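Local coordinates for protein kojibiose phosphorylase (Gut metagenome, PDB 6W0P) that is a carbohydrate-active enzyme of glycosyl hydrolase family 65, with N-terminal, central catalytic and C-terminal family domains, at residues A[250-255]-A[272-277]; A[195-200]-A[214-219]; A[37-42]-A[149-154]; A[208-213]-A[264-269]; A[90-95]-A[143-148]. All coordinates share one frame; numbering follows the deposited sequence.

Interaction 1 of 5, residues A[250-255]-A[272-277]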
# COMPACT_ATOMS: atom_id res chain seq x y z
N TYR A 250 32.51 32.16 16.36
CA TYR A 250 32.86 30.77 16.76
C TYR A 250 31.59 30.09 17.28
O TYR A 250 30.89 30.69 18.14
CB TYR A 250 33.96 30.79 17.82
CG TYR A 250 35.19 31.53 17.38
CD1 TYR A 250 35.28 32.90 17.55
CD2 TYR A 250 36.25 30.88 16.76
CE1 TYR A 250 36.41 33.60 17.15
CE2 TYR A 250 37.38 31.58 16.33
CZ TYR A 250 37.46 32.95 16.53
OH TYR A 250 38.54 33.69 16.16
N VAL A 251 31.30 28.90 16.76
CA VAL A 251 30.15 28.06 17.21
C VAL A 251 30.68 26.70 17.69
O VAL A 251 31.59 26.18 17.07
CB VAL A 251 29.12 27.91 16.08
CG1 VAL A 251 27.91 27.10 16.50
CG2 VAL A 251 28.69 29.27 15.54
N THR A 252 30.13 26.18 18.79
CA THR A 252 30.30 24.79 19.28
C THR A 252 28.91 24.21 19.54
O THR A 252 28.10 24.87 20.17
CB THR A 252 31.25 24.73 20.48
OG1 THR A 252 32.54 25.13 20.01
CG2 THR A 252 31.33 23.34 21.07
N ASN A 253 28.63 23.03 18.97
CA ASN A 253 27.37 22.28 19.13
C ASN A 253 27.75 20.96 19.78
O ASN A 253 28.61 20.23 19.20
CB ASN A 253 26.66 22.14 17.78
CG ASN A 253 26.24 23.47 17.21
OD1 ASN A 253 25.47 24.20 17.83
ND2 ASN A 253 26.74 23.82 16.05
N ILE A 254 27.21 20.69 20.98
CA ILE A 254 27.44 19.40 21.70
C ILE A 254 26.11 18.65 21.74
O ILE A 254 25.13 19.19 22.32
CB ILE A 254 28.03 19.61 23.11
CG1 ILE A 254 29.28 20.49 23.10
CG2 ILE A 254 28.32 18.26 23.75
CD1 ILE A 254 30.46 19.88 22.35
N ILE A 255 26.08 17.45 21.17
CA ILE A 255 24.85 16.63 21.04
C ILE A 255 24.97 15.44 21.99
O ILE A 255 26.10 15.02 22.28
CB ILE A 255 24.61 16.18 19.58
CG1 ILE A 255 25.67 15.18 19.11
CG2 ILE A 255 24.53 17.38 18.67
CD1 ILE A 255 25.36 14.57 17.77
N THR A 272 33.85 25.25 27.17
CA THR A 272 35.31 24.96 27.22
C THR A 272 35.86 24.89 25.79
O THR A 272 36.88 25.56 25.51
CB THR A 272 35.60 23.69 28.03
OG1 THR A 272 34.97 23.81 29.30
CG2 THR A 272 37.09 23.45 28.22
N LYS A 273 35.21 24.13 24.90
CA LYS A 273 35.68 23.99 23.49
C LYS A 273 35.48 25.31 22.73
O LYS A 273 36.40 25.73 22.02
CB LYS A 273 34.98 22.81 22.82
CG LYS A 273 35.64 21.45 23.08
CD LYS A 273 34.65 20.31 23.02
CE LYS A 273 35.22 18.99 23.49
NZ LYS A 273 35.57 18.14 22.34
N LEU A 274 34.33 25.98 22.89
CA LEU A 274 34.09 27.31 22.26
C LEU A 274 35.26 28.24 22.60
O LEU A 274 35.82 28.86 21.67
CB LEU A 274 32.77 27.89 22.78
CG LEU A 274 32.40 29.24 22.16
CD1 LEU A 274 32.21 29.12 20.65
CD2 LEU A 274 31.16 29.81 22.83
N LYS A 275 35.62 28.29 23.89
CA LYS A 275 36.72 29.12 24.45
C LYS A 275 38.05 28.75 23.77
O LYS A 275 38.70 29.66 23.21
CB LYS A 275 36.76 28.97 25.98
CG LYS A 275 37.90 29.66 26.70
CD LYS A 275 38.03 31.14 26.36
CE LYS A 275 39.07 31.86 27.20
NZ LYS A 275 39.50 33.12 26.55
N GLU A 276 38.43 27.47 23.79
CA GLU A 276 39.68 26.98 23.13
C GLU A 276 39.67 27.45 21.66
O GLU A 276 40.68 28.01 21.22
CB GLU A 276 39.83 25.46 23.25
CG GLU A 276 40.66 25.02 24.46
CD GLU A 276 40.14 23.82 25.26
OE1 GLU A 276 40.55 23.70 26.45
OE2 GLU A 276 39.32 23.01 24.72
N ALA A 277 38.54 27.28 20.96
CA ALA A 277 38.42 27.55 19.51
C ALA A 277 38.59 29.05 19.23
O ALA A 277 39.18 29.40 18.18
CB ALA A 277 37.10 27.04 18.97

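Interaction 2 of 5, residues A[195-200]-A[214-219]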
# COMPACT_ATOMS: atom_id res chain seq x y z
N GLY A 195 29.56 35.11 30.50
CA GLY A 195 30.73 35.86 30.01
C GLY A 195 30.50 36.31 28.57
O GLY A 195 29.40 36.79 28.27
N ASN A 196 31.49 36.11 27.69
CA ASN A 196 31.39 36.56 26.28
C ASN A 196 30.72 35.48 25.43
O ASN A 196 30.74 35.62 24.18
CB ASN A 196 32.76 36.97 25.73
CG ASN A 196 33.22 38.30 26.30
OD1 ASN A 196 34.32 38.39 26.85
ND2 ASN A 196 32.38 39.32 26.16
N SER A 197 30.10 34.49 26.07
CA SER A 197 29.50 33.32 25.40
C SER A 197 27.98 33.36 25.58
O SER A 197 27.52 33.78 26.65
CB SER A 197 30.12 32.05 25.91
OG SER A 197 31.48 31.97 25.47
N ILE A 198 27.23 33.03 24.53
CA ILE A 198 25.74 32.99 24.55
C ILE A 198 25.32 31.69 23.89
O ILE A 198 26.04 31.29 22.97
CB ILE A 198 25.15 34.23 23.84
CG1 ILE A 198 23.65 34.35 24.08
CG2 ILE A 198 25.48 34.24 22.35
CD1 ILE A 198 23.08 35.70 23.67
N GLY A 199 24.24 31.05 24.32
CA GLY A 199 23.88 29.73 23.77
C GLY A 199 22.52 29.24 24.22
O GLY A 199 21.83 29.96 24.93
N LEU A 200 22.15 28.05 23.75
CA LEU A 200 20.87 27.39 24.10
C LEU A 200 21.11 25.89 24.25
O LEU A 200 22.13 25.38 23.74
CB LEU A 200 19.81 27.68 23.04
CG LEU A 200 20.19 27.46 21.58
CD1 LEU A 200 20.18 25.98 21.22
CD2 LEU A 200 19.24 28.25 20.66
N VAL A 214 26.49 26.93 21.36
CA VAL A 214 27.10 28.13 21.99
C VAL A 214 27.91 28.91 20.95
O VAL A 214 28.62 28.28 20.14
CB VAL A 214 27.96 27.75 23.21
CG1 VAL A 214 27.10 27.20 24.35
CG2 VAL A 214 29.05 26.76 22.84
N MET A 215 27.82 30.23 20.99
CA MET A 215 28.67 31.10 20.14
C MET A 215 29.29 32.21 20.98
O MET A 215 28.83 32.49 22.09
CB MET A 215 27.87 31.71 18.99
CG MET A 215 26.79 32.64 19.43
SD MET A 215 26.14 33.46 17.97
CE MET A 215 24.67 34.24 18.62
N ARG A 216 30.36 32.77 20.43
CA ARG A 216 31.05 33.98 20.93
C ARG A 216 31.81 34.56 19.74
O ARG A 216 31.97 33.81 18.74
CB ARG A 216 32.02 33.63 22.05
CG ARG A 216 33.26 32.91 21.55
CD ARG A 216 34.05 32.35 22.70
NE ARG A 216 34.91 33.35 23.32
CZ ARG A 216 34.92 33.63 24.62
NH1 ARG A 216 34.07 33.03 25.45
NH2 ARG A 216 35.75 34.54 25.09
N THR A 217 32.31 35.79 19.86
CA THR A 217 32.85 36.58 18.72
C THR A 217 34.10 37.31 19.21
O THR A 217 34.43 37.16 20.40
CB THR A 217 31.77 37.50 18.11
OG1 THR A 217 31.58 38.65 18.93
CG2 THR A 217 30.43 36.81 17.93
N ASN A 218 34.77 38.02 18.31
CA ASN A 218 35.96 38.87 18.60
C ASN A 218 35.48 40.33 18.73
O ASN A 218 36.22 41.23 18.37
CB ASN A 218 37.06 38.65 17.54
CG ASN A 218 36.60 38.97 16.13
OD1 ASN A 218 35.42 39.24 15.91
ND2 ASN A 218 37.49 38.93 15.15
N LEU A 219 34.28 40.57 19.20
CA LEU A 219 33.78 41.95 19.38
C LEU A 219 32.68 41.94 20.44
O LEU A 219 31.70 41.15 20.30
CB LEU A 219 33.29 42.48 18.03
CG LEU A 219 32.88 43.96 18.00
CD1 LEU A 219 34.07 44.88 18.23
CD2 LEU A 219 32.21 44.31 16.68
O HOH W 1 31.52 37.33 22.31

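Interaction 3 of 5, residues A[37-42]-A[149-154]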
# COMPACT_ATOMS: atom_id res chain seq x y z
N ASN A 37 31.04 17.61 7.91
CA ASN A 37 32.23 17.07 8.62
C ASN A 37 31.83 15.76 9.30
O ASN A 37 32.48 15.44 10.29
CB ASN A 37 32.83 18.13 9.55
CG ASN A 37 31.93 18.57 10.69
OD1 ASN A 37 30.80 18.09 10.82
ND2 ASN A 37 32.41 19.48 11.52
N GLU A 38 30.87 15.03 8.70
CA GLU A 38 30.28 13.73 9.16
C GLU A 38 29.42 13.94 10.41
O GLU A 38 28.26 13.48 10.42
CB GLU A 38 31.33 12.67 9.51
CG GLU A 38 30.70 11.33 9.84
CD GLU A 38 31.58 10.38 10.63
OE1 GLU A 38 32.70 10.11 10.15
OE2 GLU A 38 31.12 9.88 11.69
N TYR A 39 29.97 14.59 11.43
CA TYR A 39 29.24 14.91 12.68
C TYR A 39 28.05 15.79 12.35
O TYR A 39 26.99 15.64 12.95
CB TYR A 39 30.18 15.64 13.64
CG TYR A 39 29.56 16.13 14.92
CD1 TYR A 39 29.34 15.28 16.00
CD2 TYR A 39 29.28 17.48 15.08
CE1 TYR A 39 28.82 15.75 17.19
CE2 TYR A 39 28.75 17.96 16.27
CZ TYR A 39 28.55 17.10 17.34
OH TYR A 39 28.07 17.60 18.50
N SER A 40 28.26 16.74 11.44
CA SER A 40 27.30 17.82 11.13
C SER A 40 27.38 18.16 9.64
O SER A 40 28.42 17.92 9.01
CB SER A 40 27.55 19.01 12.01
OG SER A 40 28.81 19.62 11.70
N GLY A 41 26.30 18.72 9.12
CA GLY A 41 26.27 19.32 7.78
C GLY A 41 25.38 20.53 7.72
O GLY A 41 24.36 20.56 8.46
N THR A 42 25.72 21.47 6.83
CA THR A 42 24.84 22.62 6.55
C THR A 42 24.71 22.77 5.04
O THR A 42 25.74 22.74 4.36
CB THR A 42 25.37 23.91 7.19
OG1 THR A 42 26.68 24.15 6.68
CG2 THR A 42 25.42 23.80 8.70
N ASP A 149 38.06 18.84 14.81
CA ASP A 149 37.24 19.07 16.04
C ASP A 149 35.82 19.41 15.58
O ASP A 149 35.51 20.61 15.52
CB ASP A 149 37.84 20.16 16.93
CG ASP A 149 39.24 19.82 17.40
OD1 ASP A 149 39.35 18.86 18.18
OD2 ASP A 149 40.21 20.51 16.97
N CYS A 150 35.02 18.40 15.25
CA CYS A 150 33.86 18.51 14.32
C CYS A 150 32.65 19.16 15.02
O CYS A 150 31.70 19.53 14.30
CB CYS A 150 33.50 17.16 13.74
SG CYS A 150 34.91 16.36 12.92
N GLU A 151 32.73 19.34 16.34
CA GLU A 151 31.74 20.07 17.16
C GLU A 151 31.75 21.56 16.80
O GLU A 151 30.73 22.22 17.10
CB GLU A 151 32.05 19.89 18.65
CG GLU A 151 32.17 18.44 19.07
CD GLU A 151 33.58 17.87 19.06
OE1 GLU A 151 34.53 18.52 18.49
OE2 GLU A 151 33.74 16.76 19.59
N ASN A 152 32.83 22.07 16.21
CA ASN A 152 33.00 23.52 15.92
C ASN A 152 32.64 23.88 14.47
O ASN A 152 32.96 23.10 13.55
CB ASN A 152 34.42 24.00 16.16
CG ASN A 152 34.91 23.66 17.54
OD1 ASN A 152 34.10 23.47 18.45
ND2 ASN A 152 36.22 23.61 17.70
N ALA A 153 32.10 25.09 14.32
CA ALA A 153 31.81 25.80 13.05
C ALA A 153 32.27 27.25 13.21
O ALA A 153 32.18 27.80 14.32
CB ALA A 153 30.33 25.75 12.73
N TYR A 154 32.70 27.87 12.13
CA TYR A 154 33.24 29.25 12.14
C TYR A 154 32.57 30.06 11.04
O TYR A 154 32.31 29.53 9.92
CB TYR A 154 34.75 29.21 11.97
CG TYR A 154 35.41 28.18 12.85
CD1 TYR A 154 35.32 28.26 14.23
CD2 TYR A 154 36.11 27.11 12.31
CE1 TYR A 154 35.90 27.32 15.04
CE2 TYR A 154 36.70 26.15 13.11
CZ TYR A 154 36.63 26.27 14.48
OH TYR A 154 37.20 25.31 15.27

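Interaction 4 of 5, residues A[208-213]-A[264-269]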
# COMPACT_ATOMS: atom_id res chain seq x y z
N ASN A 208 14.58 11.55 22.97
CA ASN A 208 15.39 11.75 24.21
C ASN A 208 16.78 12.25 23.81
O ASN A 208 17.78 11.85 24.44
CB ASN A 208 15.45 10.48 25.07
CG ASN A 208 15.13 10.76 26.52
OD1 ASN A 208 13.98 11.09 26.84
ND2 ASN A 208 16.12 10.64 27.40
N GLN A 209 16.85 13.10 22.78
CA GLN A 209 18.14 13.65 22.29
C GLN A 209 18.20 15.13 22.63
O GLN A 209 17.17 15.83 22.49
CB GLN A 209 18.30 13.40 20.80
CG GLN A 209 18.35 11.92 20.46
CD GLN A 209 18.57 11.74 18.98
OE1 GLN A 209 17.97 12.44 18.16
NE2 GLN A 209 19.46 10.81 18.64
N THR A 210 19.38 15.58 23.03
CA THR A 210 19.67 16.96 23.46
C THR A 210 20.85 17.52 22.66
O THR A 210 21.70 16.72 22.19
CB THR A 210 19.96 17.03 24.96
OG1 THR A 210 21.23 16.41 25.20
CG2 THR A 210 18.87 16.39 25.79
N LEU A 211 20.88 18.84 22.53
CA LEU A 211 21.93 19.59 21.84
C LEU A 211 22.17 20.90 22.60
O LEU A 211 21.18 21.55 22.98
CB LEU A 211 21.42 19.84 20.42
CG LEU A 211 22.28 20.73 19.55
CD1 LEU A 211 22.11 20.37 18.08
CD2 LEU A 211 21.96 22.20 19.78
N THR A 212 23.43 21.29 22.78
CA THR A 212 23.82 22.64 23.26
C THR A 212 24.58 23.34 22.15
O THR A 212 25.58 22.77 21.66
CB THR A 212 24.63 22.59 24.56
OG1 THR A 212 23.76 22.11 25.58
CG2 THR A 212 25.16 23.95 24.98
N SER A 213 24.08 24.50 21.73
CA SER A 213 24.72 25.38 20.73
C SER A 213 25.19 26.65 21.44
O SER A 213 24.33 27.33 22.04
CB SER A 213 23.78 25.72 19.62
OG SER A 213 24.48 26.47 18.63
N SER A 264 24.19 20.03 32.50
CA SER A 264 25.18 20.96 33.10
C SER A 264 26.58 20.66 32.54
O SER A 264 27.32 21.63 32.28
CB SER A 264 25.15 20.97 34.63
OG SER A 264 25.89 19.88 35.19
N GLN A 265 26.91 19.38 32.35
CA GLN A 265 28.21 18.91 31.79
C GLN A 265 28.28 19.18 30.28
O GLN A 265 29.39 19.48 29.79
CB GLN A 265 28.40 17.41 32.04
CG GLN A 265 28.50 17.02 33.52
CD GLN A 265 28.61 15.53 33.67
OE1 GLN A 265 28.73 14.80 32.69
NE2 GLN A 265 28.57 15.06 34.91
N GLN A 266 27.15 19.05 29.58
CA GLN A 266 26.99 19.30 28.11
C GLN A 266 27.35 20.76 27.86
O GLN A 266 28.21 21.03 26.98
CB GLN A 266 25.55 19.02 27.65
CG GLN A 266 25.37 19.03 26.14
CD GLN A 266 24.01 18.55 25.69
OE1 GLN A 266 23.16 19.34 25.29
NE2 GLN A 266 23.79 17.24 25.74
N ARG A 267 26.73 21.64 28.64
CA ARG A 267 26.95 23.11 28.59
C ARG A 267 28.42 23.42 28.89
O ARG A 267 29.02 24.19 28.14
CB ARG A 267 25.99 23.81 29.55
CG ARG A 267 25.81 25.29 29.24
CD ARG A 267 25.50 26.12 30.47
NE ARG A 267 24.08 26.37 30.66
CZ ARG A 267 23.57 27.10 31.64
NH1 ARG A 267 24.37 27.64 32.55
NH2 ARG A 267 22.27 27.28 31.72
N ASP A 268 29.01 22.82 29.93
CA ASP A 268 30.40 23.17 30.32
C ASP A 268 31.38 22.69 29.25
O ASP A 268 32.34 23.43 28.94
CB ASP A 268 30.79 22.61 31.69
CG ASP A 268 31.90 23.44 32.32
OD1 ASP A 268 31.56 24.41 33.03
OD2 ASP A 268 33.11 23.15 32.03
N ILE A 269 31.17 21.49 28.70
CA ILE A 269 32.01 20.99 27.57
C ILE A 269 31.88 21.98 26.41
O ILE A 269 32.92 22.41 25.87
CB ILE A 269 31.63 19.56 27.18
CG1 ILE A 269 31.88 18.59 28.34
CG2 ILE A 269 32.35 19.14 25.91
CD1 ILE A 269 31.11 17.28 28.23

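Interaction 5 of 5, residues A[90-95]-A[143-148]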
# COMPACT_ATOMS: atom_id res chain seq x y z
N ASN A 90 19.98 26.50 13.38
CA ASN A 90 20.62 27.38 12.36
C ASN A 90 21.61 28.31 13.09
O ASN A 90 21.13 29.24 13.77
CB ASN A 90 19.56 28.17 11.59
CG ASN A 90 20.17 29.10 10.56
OD1 ASN A 90 21.39 29.28 10.53
ND2 ASN A 90 19.33 29.68 9.71
N PHE A 91 22.92 28.04 13.01
CA PHE A 91 23.97 28.77 13.78
C PHE A 91 24.74 29.72 12.87
O PHE A 91 25.73 30.29 13.32
CB PHE A 91 24.90 27.79 14.51
CG PHE A 91 25.51 26.71 13.65
CD1 PHE A 91 26.52 27.01 12.74
CD2 PHE A 91 25.11 25.39 13.79
CE1 PHE A 91 27.07 26.01 11.95
CE2 PHE A 91 25.68 24.39 13.02
CZ PHE A 91 26.66 24.70 12.11
N PHE A 92 24.31 29.88 11.62
CA PHE A 92 24.93 30.82 10.64
C PHE A 92 23.99 32.00 10.40
O PHE A 92 24.41 32.97 9.73
CB PHE A 92 25.25 30.09 9.33
CG PHE A 92 26.47 29.20 9.35
CD1 PHE A 92 27.63 29.56 10.03
CD2 PHE A 92 26.50 28.03 8.60
CE1 PHE A 92 28.76 28.76 9.99
CE2 PHE A 92 27.63 27.23 8.56
CZ PHE A 92 28.75 27.59 9.26
N LYS A 93 22.78 31.94 10.96
CA LYS A 93 21.73 32.96 10.74
C LYS A 93 22.20 34.34 11.20
O LYS A 93 22.68 34.48 12.34
CB LYS A 93 20.43 32.60 11.47
CG LYS A 93 19.29 33.57 11.16
CD LYS A 93 17.96 33.06 11.62
CE LYS A 93 16.91 34.15 11.60
NZ LYS A 93 15.64 33.69 12.19
N ILE A 94 22.06 35.33 10.33
CA ILE A 94 22.29 36.76 10.68
C ILE A 94 21.08 37.57 10.24
O ILE A 94 20.23 37.06 9.46
CB ILE A 94 23.59 37.30 10.06
CG1 ILE A 94 23.46 37.46 8.54
CG2 ILE A 94 24.77 36.42 10.44
CD1 ILE A 94 24.72 37.98 7.87
N ARG A 95 21.04 38.82 10.70
CA ARG A 95 20.21 39.87 10.07
C ARG A 95 21.08 41.11 9.89
O ARG A 95 21.79 41.51 10.85
CB ARG A 95 18.95 40.13 10.90
CG ARG A 95 18.01 38.94 10.92
CD ARG A 95 16.78 39.17 11.76
NE ARG A 95 15.81 39.99 11.07
CZ ARG A 95 15.06 40.94 11.64
NH1 ARG A 95 15.19 41.24 12.93
NH2 ARG A 95 14.20 41.62 10.90
N ARG A 143 32.46 30.88 5.68
CA ARG A 143 32.24 29.85 6.72
C ARG A 143 32.98 28.53 6.44
O ARG A 143 33.36 28.21 5.27
CB ARG A 143 30.75 29.65 6.99
CG ARG A 143 29.85 29.43 5.79
CD ARG A 143 28.40 29.70 6.16
NE ARG A 143 27.51 28.75 5.53
CZ ARG A 143 26.19 28.90 5.35
NH1 ARG A 143 25.59 30.00 5.74
NH2 ARG A 143 25.49 27.95 4.75
N LEU A 144 33.18 27.82 7.54
CA LEU A 144 33.94 26.57 7.71
C LEU A 144 33.17 25.67 8.70
O LEU A 144 32.66 26.19 9.70
CB LEU A 144 35.30 26.88 8.34
CG LEU A 144 36.33 27.64 7.52
CD1 LEU A 144 37.48 28.06 8.43
CD2 LEU A 144 36.88 26.82 6.37
N LEU A 145 33.17 24.37 8.45
CA LEU A 145 32.97 23.35 9.49
C LEU A 145 34.35 22.75 9.78
O LEU A 145 35.06 22.42 8.82
CB LEU A 145 31.94 22.32 9.02
CG LEU A 145 30.58 22.88 8.59
CD1 LEU A 145 29.62 21.76 8.24
CD2 LEU A 145 29.96 23.76 9.67
N ASP A 146 34.75 22.70 11.05
CA ASP A 146 36.08 22.16 11.47
C ASP A 146 36.10 20.67 11.17
O ASP A 146 35.22 19.97 11.67
CB ASP A 146 36.32 22.42 12.96
CG ASP A 146 37.77 22.29 13.40
OD1 ASP A 146 38.44 21.30 12.99
OD2 ASP A 146 38.21 23.16 14.18
N MET A 147 37.03 20.19 10.35
CA MET A 147 37.01 18.78 9.88
C MET A 147 37.63 17.84 10.92
O MET A 147 37.30 16.66 10.83
CB MET A 147 37.76 18.60 8.56
CG MET A 147 37.16 19.41 7.45
SD MET A 147 35.43 19.05 7.11
CE MET A 147 35.58 17.41 6.40
N SER A 148 38.43 18.34 11.87
CA SER A 148 39.07 17.55 12.96
C SER A 148 38.25 17.64 14.26
O SER A 148 37.81 16.58 14.76
CB SER A 148 40.50 17.98 13.20
OG SER A 148 41.06 18.47 11.98

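Interaction 1 of 5, residues A[250-255]-A[272-277]
Leu274 of the helix and Tyr250 of the strand form the main apolar contact. Leu274 CG is anti to its backbone N (chi1 -178°), and beyond it methyl CD1 reaches the strand. Leu274 CD1 meets Tyr250 CB at 3.7 Å. The same methyl rests on the strand backbone, with Leu274 CD1 3.2 Å from Tyr250 O. Thr252 CG2 touches Lys273 CB at 4.1 Å, and these two side chains cross at about a right angle. Ile254 CD1 brushes Lys273 CD at 4.3 Å. The end of Lys273 leads away from the strand, toward a long, weak ion pair with Glu151.

Polar groups come close without bonding across the contact. Thr252 OG1 lies 3.5 Å from Leu274 N, but the angle is poor. That hydroxyl is hydrogen-bonded to Asn152 OD1 instead. Tyr250 CE2 lies 3.4 Å from Ala277 O, which approaches the ring obliquely. The Tyr250 hydroxyl bonds Phe280 O, just past the helix.

Helix and strand run nearly antiparallel, at 153°, and their segment axes approach to 7.8 Å. This is a helix laid on one face of a beta-sheet. Strand 245-256 lies between strands 152-161 and 210-217. Helix 263-277 spans all three: Leu274 also touches Val214 and Arg216, and Ala277 touches Asn152 and Tyr154.

Interaction 2 of 5, residues A[195-200]-A[214-219]
Ile198 and Met215 form a hydrogen-bonded antiparallel pair of this beta hairpin, and each satisfies the other. Ile198 N donates to Met215 O at 3.0 Å. Met215 N donates to Ile198 O at 2.9 Å. Both bonds are nearly straight. Each carbonyl also takes a CA-H contact: Ser197 CA approaches Met215 O, and Val214 CA approaches Ile198 O.

The side chains of Ile198 and Met215 lie side by side and point the same way. Ile198 CG2 touches Met215 CG at 3.6 Å. At the next pair, Gly199 has no side chain, and its CA comes within 4.0 Å of Val214 CA.

The strand end is held by polar side chains. Arg216 NH1 donates to Ser197 OG at 2.8 Å. The bond is bent, with an N-H...O angle of 134°, and the oxygen is tilted 21° from the guanidinium plane. Asn196 CB covers one face of that guanidinium, 3.9 Å from Arg216 NH2. A water extends the ladder. It donates to Asn196 O at 2.7 Å and accepts from Thr217 N. The Thr217 hydroxyl is bonded to Tyr235 OH.

The chemistry thus changes along the hairpin. Direct backbone hydrogen bonds serve the buried part, where Met215 also packs on Leu171, Leu173 and Leu233. Toward exposed Asn196, in the loop before strand 197-204, a water links the two backbones and Arg216 ties down Ser197.

Interaction 3 of 5, residues A[37-42]-A[149-154]
Asn37 CG sits between its own backbone N and carbonyl carbon (chi1 64°), on the Cys150 side, and the amide beyond it reaches Cys150. Tyr39 CG is anti to the backbone N (chi1 176°), and the ring comes up against Cys150 and Glu151. Asn37 ND2 donates to Cys150 O at 2.9 Å, in the carbonyl plane and on a lone pair. The same nitrogen also bonds Asp146 O. Asn37 OD1 takes Ser40 N at 2.9 Å, an Asx motif, and Ser40 OG at 2.7 Å. Bonds at both ends fix the rotation of this buried amide.

Cys150 CB touches both side chains. It lies 3.4 Å from Asn37 ND2 and 3.7 Å from Tyr39 CB. Cys150 O lies 3.3 Å from Tyr39 CD2, oblique to the ring. Tyr39 CE2 touches Glu151 CA at 3.8 Å.

Asp149 to Asn152 form a type I beta turn leading into strand 152-161 of the large sheet. Strand 40-42 belongs to a separate small sheet with strands 35-36 and 58-60. The contact joins the two sheets. The Tyr39 hydroxyl reaches on to Asn253 O of strand 245-256, while His326 and Phe328 pack on Cys150.

Interaction 4 of 5, residues A[208-213]-A[264-269]
Gln266 reaches from the helix to Thr210 and Thr212, and these three side chains form the tight part of the contact. Gln266 CG is anti to the backbone N (chi1 -170°), and the chain is extended beyond it. The extended chain carries the amide to the strand, between the two hydroxyls. Gln266 NE2 donates to Thr210 OG1 at 2.7 Å, nearly straight at 168° and within the amide plane. Thr212 OG1 donates to Gln266 OE1 at 2.8 Å, in plane and on a lone pair. The aliphatic part of the glutamine slides past Thr212 in the opposite direction, with Gln266 CG 3.5 Å from Thr212 OG1.

The rest is looser. Thr212 CG2 meets Arg267 CA at 4.1 Å. The end of Arg267 leads away to a cation-pi contact with Phe192. Exposed Gln265 and Asp268 lie on the solvent side of the helix.

The segment axes approach to 8.5 Å, so one long side chain bridges helix 263-277 to strand 210-217. Gln266 NE2 also bonds Gln261 OE1, and Thr212 OG1 bonds Thr201 OG1. Polar bonding, more than apolar packing, fastens this part of the helix to the sheet through buried Gln266. With NE2 donating and OE1 accepting, the glutamine amide has a single sensible orientation.

Interaction 5 of 5, residues A[90-95]-A[143-148]
Asn90 OD1 accepts Phe92 N at 3.2 Å, closing an Asx turn that ends at Phe92, whose ring meets Arg143. The donor stands tilted 16° from the carbonyl plane of the asparagine. Phe92 then points at strand 135-145 and carries most of the contact.

Arg143 lies over one face of the Phe92 ring. Its CD sits above the centre in a CH-pi contact, 3.5 Å from the ring centroid and 11° off the normal. The chain bends at chi3 (-141°), which sets NE above the ring's rim. Arg143 NE is 3.3 Å from Phe92 CD2. Ring and guanidinium are nearly parallel, and Phe92 CD2 lies against one guanidinium face. The charge is met elsewhere: Arg143 NH1 forms a salt bridge with Asp47, and Phe45 gives a cation-pi contact.

The opposite face of Phe92 is covered by Phe91 CE1, 3.5 Å above the plane and over the centre. The Phe92 ring is thus sandwiched. Leu145 CD2 joins both rings. It touches Phe92 CZ at 4.0 Å. It meets Phe91 CZ at 4.2 Å, at the edge and near the plane of that ring. Leu144 O lies at the edge of Phe92, near its plane.

Strand 94-98 belongs to a five-stranded antiparallel sheet, and strand 135-145 to the large one. Phe91 also reaches Leu173 of the first sheet and Ala153 of the second. Aromatic and aliphatic side chains between two antiparallel sheets are characteristic of a beta-sandwich, consistent with the galactose mutarotase-like clan of this N-terminal domain.

Overall arrangement
Interaction 3 opens first, at 37-42, and closes a long loop at 149-154. Interaction 5 lies wholly within that loop and joins the five-stranded sheet to the large one. Interaction 3 ties in the small sheet. Next comes the hairpin of interaction 2. Interaction 4 starts between its two segments and so crosses it; both use strand 210-217. Interaction 1 then crosses interaction 4, and both use helix 263-277. Together they fix that helix on the large sheet at two points. Strand 245-256 is the meeting place: it touches 2 and 4 on one side and 3 on the other, and Phe91 of interaction 5 packs on it too. Interactions 2 and 3 are about 18 Å apart, centre to centre, without touching.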